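Local coordinates for Ketoacyl_synth_N domain-containing protein (Photorhabdus luminescens subsp. laumondii, PDB 6SMO) that probably acts as, or alongside, a 3-oxoacyl-[acyl-carrier-protein] synthase of the thiolase superfamily, and contributes to a pocket holding a polyoxo dodecanal chain, at residues Q351-R356 with A365-A370; N274-M279 with S302-R307. One frame throughout, in Å; residues are numbered along the deposited sequence.

Both interactions hold together one mixed sheet, in which strand 275-278 of interaction 2 runs parallel to strand 351-356 of interaction 1; I278 is joined to I353 and Q355 by backbone hydrogen bonds. Interaction 1 is the antiparallel, buried contact, its centre about 13 Å from the centre of the chain. Interaction 2 is parallel and only partly buried, its centre about 17 Å out. Their chemistry differs accordingly: interaction 1 relies on four backbone hydrogen bonds, with serine and glutamine groups mixed with I353 and A365 on one face and purely aliphatic and aromatic groups on the other. Interaction 2 has two backbone bonds and depends more on contacts among phenylalanine, methionine and aliphatic side chains.

Interaction 1: Q351-R356 with A365-A370; sequences QIIIQR and ALSFSA
Q351 lies opposite S369 in a non-hydrogen-bonded pair, and also touches F368 and S367, in an antiparallel beta hairpin, strands 351-356 and 362-369, close to the end of this thiolase-superfamily chain. The CA-H of Q351 points to F368 O (3.3 Å from Q351 CA). With CG anti to the backbone N (chi1 -170°) and an extended chain beyond, the carboxamide reaches across the strand. Q351 NE2 makes a weak hydrogen bond to S367 OG (3.0 Å), whose stronger partner is T245 on the neighbouring strand 242-251; L268 O is a second weak acceptor for NE2.

I352 pairs with F368 through two bonds, I352 N to F368 O (2.8 Å) and F368 N to I352 O (3.0 Å). The I352 carbonyl oxygen also sits at the edge of the F368 ring, near its plane. On the opposite face I353 lays CG1 against S367 OG at 3.8 Å, covering part of that hydroxyl with a methylene.

I354 repeats the two-bond pairing with L366, and its CD1 meets F368 CE2 at 3.9 Å, the two side chains crossing obliquely. I352, I354 and F368 all face helix 319-329, which covers this apolar face. Q355 faces A365 without backbone bonds between them and directs its carboxamide to T265 and, weakly, E286; its CG lies 4.4 Å from A365 CB.

Interaction 2: N274-M279 with S302-R307; sequences NAVFIM and SFINLR
F277 and F303 sit side by side and point the same way from neighbouring parallel strands of a beta-alpha-beta unit, in which helix 286-296 links strand 275-278 to strand 302-304. F277 bonds to the neighbouring strand through both its N-H and its C=O: F277 N donates to S302 O at 2.9 Å, and I304 N donates to F277 O at 3.2 Å.

From CB outward, the F277 side chain first passes S302 O, 3.7 Å from CB. CG is anti to the backbone N (chi1 -175°), and beyond it F277 CD2 comes over one face of the F303 ring, 3.7 Å from F303 CE2. F277 CE2 follows, 3.9 Å from F303 CE2. The ring planes are inclined at 58°, an oblique pairing. At its tip CZ packs against the carboxamide of Q355, while the ring also makes an edge-to-face pair with F294 of the connecting helix.

M279 runs obliquely across N305, its CG 3.8 Å from N305 CB, and its sulfur lies at the edge of the F303 ring. N305 OD1 caps the start of helix 307-310 by accepting from R307 N at 3.1 Å, the donor standing above the plane of the amide carbonyl. On the face opposite F277 and F303, V276 CG1 meets I304 CD1 at 3.7 Å. Across the strands, the hydrogen bonds come from the backbone while the side chains meet through apolar contacts, which is consistent with directional bonding by the backbone and mainly van der Waals packing between the side chains.

Interaction 1: Q351-R356 with A365-A370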
ATOM      1  N   GLN C 351      -4.014  13.514 -30.170  1.00 49.20           N
ATOM      2  CA  GLN C 351      -4.329  13.438 -28.715  1.00 48.21           C
ATOM      3  C   GLN C 351      -5.352  12.324 -28.468  1.00 47.05           C
ATOM      4  O   GLN C 351      -6.399  12.327 -29.142  1.00 47.63           O
ATOM      5  CB  GLN C 351      -4.867  14.778 -28.208  1.00 48.67           C
ATOM      6  CG  GLN C 351      -4.973  14.857 -26.690  1.00 48.98           C
ATOM      7  CD  GLN C 351      -5.442  16.206 -26.207  1.00 49.82           C
ATOM      8  OE1 GLN C 351      -6.270  16.863 -26.836  1.00 51.04           O
ATOM      9  NE2 GLN C 351      -4.916  16.632 -25.070  1.00 50.31           N
ATOM     10  N   ILE C 352      -5.055  11.414 -27.533  1.00 45.26           N
ATOM     11  CA  ILE C 352      -5.996  10.360 -27.047  1.00 44.67           C
ATOM     12  C   ILE C 352      -6.243  10.590 -25.552  1.00 43.90           C
ATOM     13  O   ILE C 352      -5.257  10.644 -24.790  1.00 43.25           O
ATOM     14  CB  ILE C 352      -5.455   8.943 -27.334  1.00 44.65           C
ATOM     15  CG1 ILE C 352      -5.245   8.713 -28.834  1.00 45.28           C
ATOM     16  CG2 ILE C 352      -6.368   7.886 -26.727  1.00 44.56           C
ATOM     17  CD1 ILE C 352      -4.497   7.443 -29.168  1.00 45.28           C
ATOM     18  N   ILE C 353      -7.516  10.725 -25.164  1.00 43.38           N
ATOM     19  CA  ILE C 353      -7.967  10.926 -23.755  1.00 42.84           C
ATOM     20  C   ILE C 353      -8.751   9.683 -23.323  1.00 42.34           C
ATOM     21  O   ILE C 353      -9.749   9.349 -23.991  1.00 42.19           O
ATOM     22  CB  ILE C 353      -8.794  12.222 -23.626  1.00 43.04           C
ATOM     23  CG1 ILE C 353      -7.933  13.456 -23.910  1.00 43.34           C
ATOM     24  CG2 ILE C 353      -9.470  12.315 -22.265  1.00 42.73           C
ATOM     25  CD1 ILE C 353      -8.716  14.657 -24.372  1.00 43.65           C
ATOM     26  N   ILE C 354      -8.301   9.029 -22.247  1.00 41.88           N
ATOM     27  CA  ILE C 354      -8.893   7.774 -21.694  1.00 41.69           C
ATOM     28  C   ILE C 354      -9.624   8.117 -20.393  1.00 41.75           C
ATOM     29  O   ILE C 354      -9.047   8.862 -19.578  1.00 41.73           O
ATOM     30  CB  ILE C 354      -7.798   6.711 -21.472  1.00 41.53           C
ATOM     31  CG1 ILE C 354      -6.955   6.497 -22.731  1.00 41.58           C
ATOM     32  CG2 ILE C 354      -8.402   5.406 -20.972  1.00 41.49           C
ATOM     33  CD1 ILE C 354      -5.500   6.225 -22.449  1.00 41.48           C
ATOM     34  N   GLN C 355     -10.839   7.590 -20.216  1.00 41.82           N
ATOM     35  CA  GLN C 355     -11.672   7.787 -19.000  1.00 42.11           C
ATOM     36  C   GLN C 355     -11.968   6.428 -18.360  1.00 41.81           C
ATOM     37  O   GLN C 355     -12.206   5.456 -19.106  1.00 40.83           O
ATOM     38  CB  GLN C 355     -12.977   8.510 -19.341  1.00 42.76           C
ATOM     39  CG  GLN C 355     -13.706   9.047 -18.116  1.00 43.30           C
ATOM     40  CD  GLN C 355     -15.009   9.723 -18.462  1.00 43.98           C
ATOM     41  OE1 GLN C 355     -15.222  10.895 -18.158  1.00 44.81           O
ATOM     42  NE2 GLN C 355     -15.899   8.985 -19.105  1.00 44.23           N
ATOM     43  N   ARG C 356     -11.939   6.379 -17.025  1.00 41.55           N
ATOM     44  CA  ARG C 356     -12.389   5.229 -16.198  1.00 41.53           C
ATOM     45  C   ARG C 356     -13.105   5.768 -14.955  1.00 41.10           C
ATOM     46  O   ARG C 356     -12.799   6.902 -14.543  1.00 40.77           O
ATOM     47  CB  ARG C 356     -11.205   4.345 -15.793  1.00 41.51           C
ATOM     48  CG  ARG C 356     -10.882   3.235 -16.783  1.00 41.94           C
ATOM     49  CD  ARG C 356     -10.763   1.891 -16.092  1.00 41.75           C
ATOM     50  NE  ARG C 356     -12.051   1.433 -15.584  1.00 41.99           N
ATOM     51  CZ  ARG C 356     -12.231   0.407 -14.755  1.00 41.80           C
ATOM     52  NH1 ARG C 356     -13.454   0.084 -14.366  1.00 42.87           N
ATOM     53  NH2 ARG C 356     -11.199  -0.290 -14.310  1.00 41.32           N
ATOM     54  N   ALA C 365      -9.374  10.239 -15.415  1.00 36.78           N
ATOM     55  CA  ALA C 365      -9.058  10.377 -16.856  1.00 36.79           C
ATOM     56  C   ALA C 365      -7.599  10.810 -17.044  1.00 36.45           C
ATOM     57  O   ALA C 365      -7.105  11.614 -16.227  1.00 36.05           O
ATOM     58  CB  ALA C 365     -10.010  11.352 -17.503  1.00 37.30           C
ATOM     59  N   LEU C 366      -6.952  10.284 -18.089  1.00 36.03           N
ATOM     60  CA  LEU C 366      -5.561  10.616 -18.501  1.00 35.74           C
ATOM     61  C   LEU C 366      -5.581  11.170 -19.929  1.00 35.91           C
ATOM     62  O   LEU C 366      -6.419  10.708 -20.731  1.00 35.47           O
ATOM     63  CB  LEU C 366      -4.698   9.353 -18.411  1.00 35.23           C
ATOM     64  CG  LEU C 366      -4.291   8.931 -17.000  1.00 34.93           C
ATOM     65  CD1 LEU C 366      -3.862   7.472 -16.973  1.00 34.77           C
ATOM     66  CD2 LEU C 366      -3.182   9.824 -16.464  1.00 34.82           C
ATOM     67  N   SER C 367      -4.688  12.121 -20.224  1.00 36.23           N
ATOM     68  CA  SER C 367      -4.534  12.781 -21.546  1.00 36.83           C
ATOM     69  C   SER C 367      -3.126  12.518 -22.094  1.00 37.12           C
ATOM     70  O   SER C 367      -2.150  12.881 -21.408  1.00 36.85           O
ATOM     71  CB  SER C 367      -4.815  14.258 -21.445  1.00 36.84           C
ATOM     72  OG  SER C 367      -4.606  14.902 -22.694  1.00 36.96           O
ATOM     73  N   PHE C 368      -3.039  11.907 -23.281  1.00 38.02           N
ATOM     74  CA  PHE C 368      -1.776  11.620 -24.013  1.00 38.79           C
ATOM     75  C   PHE C 368      -1.802  12.351 -25.361  1.00 40.13           C
ATOM     76  O   PHE C 368      -2.831  12.273 -26.058  1.00 40.90           O
ATOM     77  CB  PHE C 368      -1.590  10.112 -24.192  1.00 38.46           C
ATOM     78  CG  PHE C 368      -1.430   9.351 -22.901  1.00 37.73           C
ATOM     79  CD1 PHE C 368      -0.182   9.202 -22.314  1.00 37.70           C
ATOM     80  CD2 PHE C 368      -2.529   8.794 -22.265  1.00 37.46           C
ATOM     81  CE1 PHE C 368      -0.037   8.507 -21.123  1.00 37.67           C
ATOM     82  CE2 PHE C 368      -2.382   8.098 -21.074  1.00 37.29           C
ATOM     83  CZ  PHE C 368      -1.137   7.957 -20.505  1.00 37.35           C
ATOM     84  N   SER C 369      -0.705  13.034 -25.705  1.00 41.36           N
ATOM     85  CA  SER C 369      -0.556  13.874 -26.925  1.00 42.40           C
ATOM     86  C   SER C 369       0.661  13.417 -27.737  1.00 43.89           C
ATOM     87  O   SER C 369       1.660  12.996 -27.122  1.00 43.61           O
ATOM     88  CB  SER C 369      -0.461  15.331 -26.561  1.00 42.36           C
ATOM     89  OG  SER C 369      -1.633  15.756 -25.882  1.00 41.76           O
ATOM     90  N   ALA C 370       0.575  13.520 -29.067  1.00 45.52           N
ATOM     91  CA  ALA C 370       1.582  13.030 -30.040  1.00 47.19           C
ATOM     92  C   ALA C 370       2.843  13.903 -29.991  1.00 49.19           C
ATOM     93  O   ALA C 370       2.763  15.038 -29.480  1.00 49.32           O
ATOM     94  CB  ALA C 370       0.990  13.007 -31.428  1.00 47.35           C
TER

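Interaction 2: N274-M279 with S302-R307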
ATOM      1  N   ASN C 274      -9.347  16.978 -33.418  1.00 57.18           N
ATOM      2  CA  ASN C 274      -8.595  15.796 -33.922  1.00 56.46           C
ATOM      3  C   ASN C 274      -8.214  14.895 -32.740  1.00 55.79           C
ATOM      4  O   ASN C 274      -7.019  14.558 -32.614  1.00 55.61           O
ATOM      5  CB  ASN C 274      -7.357  16.214 -34.723  1.00 56.44           C
ATOM      6  CG  ASN C 274      -7.681  17.116 -35.895  1.00 56.25           C
ATOM      7  OD1 ASN C 274      -8.698  16.940 -36.562  1.00 56.14           O
ATOM      8  ND2 ASN C 274      -6.815  18.081 -36.161  1.00 56.62           N
ATOM      9  N   ALA C 275      -9.196  14.508 -31.918  1.00 55.17           N
ATOM     10  CA  ALA C 275      -9.008  13.726 -30.673  1.00 52.96           C
ATOM     11  C   ALA C 275      -9.900  12.479 -30.688  1.00 51.18           C
ATOM     12  O   ALA C 275     -11.005  12.545 -31.264  1.00 50.92           O
ATOM     13  CB  ALA C 275      -9.301  14.595 -29.476  1.00 53.06           C
ATOM     14  N   VAL C 276      -9.423  11.393 -30.072  1.00 49.73           N
ATOM     15  CA  VAL C 276     -10.152  10.099 -29.904  1.00 49.15           C
ATOM     16  C   VAL C 276     -10.388   9.877 -28.405  1.00 48.13           C
ATOM     17  O   VAL C 276      -9.403   9.916 -27.642  1.00 47.84           O
ATOM     18  CB  VAL C 276      -9.369   8.931 -30.537  1.00 49.14           C
ATOM     19  CG1 VAL C 276      -9.845   7.574 -30.038  1.00 49.18           C
ATOM     20  CG2 VAL C 276      -9.419   8.984 -32.056  1.00 49.64           C
ATOM     21  N   PHE C 277     -11.645   9.654 -28.010  1.00 47.66           N
ATOM     22  CA  PHE C 277     -12.064   9.424 -26.602  1.00 47.21           C
ATOM     23  C   PHE C 277     -12.255   7.922 -26.362  1.00 47.02           C
ATOM     24  O   PHE C 277     -13.219   7.343 -26.901  1.00 46.44           O
ATOM     25  CB  PHE C 277     -13.346  10.199 -26.284  1.00 47.06           C
ATOM     26  CG  PHE C 277     -13.777  10.110 -24.842  1.00 46.98           C
ATOM     27  CD1 PHE C 277     -13.110  10.825 -23.859  1.00 46.94           C
ATOM     28  CD2 PHE C 277     -14.839   9.302 -24.465  1.00 46.90           C
ATOM     29  CE1 PHE C 277     -13.500  10.738 -22.531  1.00 46.87           C
ATOM     30  CE2 PHE C 277     -15.229   9.218 -23.136  1.00 46.65           C
ATOM     31  CZ  PHE C 277     -14.558   9.937 -22.172  1.00 46.48           C
ATOM     32  N   ILE C 278     -11.353   7.315 -25.582  1.00 46.87           N
ATOM     33  CA  ILE C 278     -11.476   5.914 -25.082  1.00 47.10           C
ATOM     34  C   ILE C 278     -12.300   5.950 -23.790  1.00 47.15           C
ATOM     35  O   ILE C 278     -11.910   6.682 -22.862  1.00 47.01           O
ATOM     36  CB  ILE C 278     -10.090   5.265 -24.883  1.00 47.09           C
ATOM     37  CG1 ILE C 278      -9.343   5.129 -26.214  1.00 47.58           C
ATOM     38  CG2 ILE C 278     -10.216   3.924 -24.171  1.00 46.83           C
ATOM     39  CD1 ILE C 278      -7.878   4.774 -26.077  1.00 47.44           C
ATOM     40  N   MET C 279     -13.393   5.183 -23.743  1.00 47.63           N
ATOM     41  CA  MET C 279     -14.402   5.223 -22.648  1.00 48.09           C
ATOM     42  C   MET C 279     -14.191   4.035 -21.701  1.00 47.47           C
ATOM     43  O   MET C 279     -13.454   3.098 -22.075  1.00 47.21           O
ATOM     44  CB  MET C 279     -15.833   5.215 -23.204  1.00 49.88           C
ATOM     45  CG  MET C 279     -16.169   4.032 -24.099  1.00 51.24           C
ATOM     46  SD  MET C 279     -17.739   4.266 -24.977  1.00 53.74           S
ATOM     47  CE  MET C 279     -18.909   3.776 -23.712  1.00 54.07           C
ATOM     48  N   SER C 302     -14.414  11.409 -31.511  1.00 60.26           N
ATOM     49  CA  SER C 302     -14.803  10.020 -31.871  1.00 59.54           C
ATOM     50  C   SER C 302     -14.796   9.144 -30.613  1.00 57.49           C
ATOM     51  O   SER C 302     -13.827   9.238 -29.834  1.00 55.16           O
ATOM     52  CB  SER C 302     -13.888   9.464 -32.933  1.00 60.58           C
ATOM     53  OG  SER C 302     -14.333   8.188 -33.369  1.00 61.76           O
ATOM     54  N   PHE C 303     -15.843   8.331 -30.428  1.00 56.88           N
ATOM     55  CA  PHE C 303     -16.005   7.380 -29.296  1.00 56.69           C
ATOM     56  C   PHE C 303     -15.567   5.981 -29.741  1.00 56.86           C
ATOM     57  O   PHE C 303     -16.146   5.453 -30.712  1.00 57.43           O
ATOM     58  CB  PHE C 303     -17.452   7.369 -28.795  1.00 56.82           C
ATOM     59  CG  PHE C 303     -17.791   8.479 -27.832  1.00 56.92           C
ATOM     60  CD1 PHE C 303     -17.907   9.790 -28.272  1.00 57.34           C
ATOM     61  CD2 PHE C 303     -17.996   8.215 -26.487  1.00 56.86           C
ATOM     62  CE1 PHE C 303     -18.217  10.810 -27.386  1.00 56.98           C
ATOM     63  CE2 PHE C 303     -18.308   9.236 -25.602  1.00 56.89           C
ATOM     64  CZ  PHE C 303     -18.418  10.532 -26.053  1.00 56.72           C
ATOM     65  N   ILE C 304     -14.573   5.411 -29.052  1.00 56.33           N
ATOM     66  CA  ILE C 304     -14.051   4.029 -29.280  1.00 56.26           C
ATOM     67  C   ILE C 304     -14.043   3.287 -27.938  1.00 53.59           C
ATOM     68  O   ILE C 304     -13.312   3.723 -27.028  1.00 52.84           O
ATOM     69  CB  ILE C 304     -12.660   4.070 -29.947  1.00 57.97           C
ATOM     70  CG1 ILE C 304     -12.768   4.466 -31.422  1.00 59.42           C
ATOM     71  CG2 ILE C 304     -11.926   2.746 -29.774  1.00 58.44           C
ATOM     72  CD1 ILE C 304     -11.457   4.865 -32.062  1.00 60.04           C
ATOM     73  N   ASN C 305     -14.834   2.215 -27.832  1.00 52.02           N
ATOM     74  CA  ASN C 305     -14.952   1.352 -26.626  1.00 50.52           C
ATOM     75  C   ASN C 305     -14.100   0.094 -26.832  1.00 49.61           C
ATOM     76  O   ASN C 305     -14.375  -0.649 -27.796  1.00 50.22           O
ATOM     77  CB  ASN C 305     -16.414   0.990 -26.342  1.00 50.06           C
ATOM     78  CG  ASN C 305     -16.619   0.328 -24.995  1.00 49.68           C
ATOM     79  OD1 ASN C 305     -15.677   0.168 -24.222  1.00 49.21           O
ATOM     80  ND2 ASN C 305     -17.850  -0.063 -24.706  1.00 49.44           N
ATOM     81  N   LEU C 306     -13.110  -0.132 -25.959  1.00 48.24           N
ATOM     82  CA  LEU C 306     -12.184  -1.299 -26.016  1.00 47.94           C
ATOM     83  C   LEU C 306     -12.571  -2.346 -24.962  1.00 48.12           C
ATOM     84  O   LEU C 306     -11.907  -3.400 -24.927  1.00 48.14           O
ATOM     85  CB  LEU C 306     -10.746  -0.823 -25.785  1.00 46.93           C
ATOM     86  CG  LEU C 306     -10.215   0.242 -26.745  1.00 46.43           C
ATOM     87  CD1 LEU C 306      -8.753   0.541 -26.449  1.00 45.80           C
ATOM     88  CD2 LEU C 306     -10.383  -0.180 -28.198  1.00 46.45           C
ATOM     89  N   ARG C 307     -13.596  -2.079 -24.144  1.00 48.68           N
ATOM     90  CA  ARG C 307     -13.944  -2.914 -22.960  1.00 49.36           C
ATOM     91  C   ARG C 307     -14.547  -4.253 -23.387  1.00 49.86           C
ATOM     92  O   ARG C 307     -14.288  -5.261 -22.735  1.00 50.60           O
ATOM     93  CB  ARG C 307     -14.876  -2.160 -22.005  1.00 49.39           C
ATOM     94  CG  ARG C 307     -14.933  -2.751 -20.602  1.00 49.79           C
ATOM     95  CD  ARG C 307     -13.597  -2.751 -19.874  1.00 50.18           C
ATOM     96  NE  ARG C 307     -13.014  -1.416 -19.776  1.00 50.54           N
ATOM     97  CZ  ARG C 307     -11.855  -1.022 -20.309  1.00 50.88           C
ATOM     98  NH1 ARG C 307     -11.455   0.229 -20.142  1.00 51.19           N
ATOM     99  NH2 ARG C 307     -11.094  -1.858 -20.996  1.00 51.01           N
TER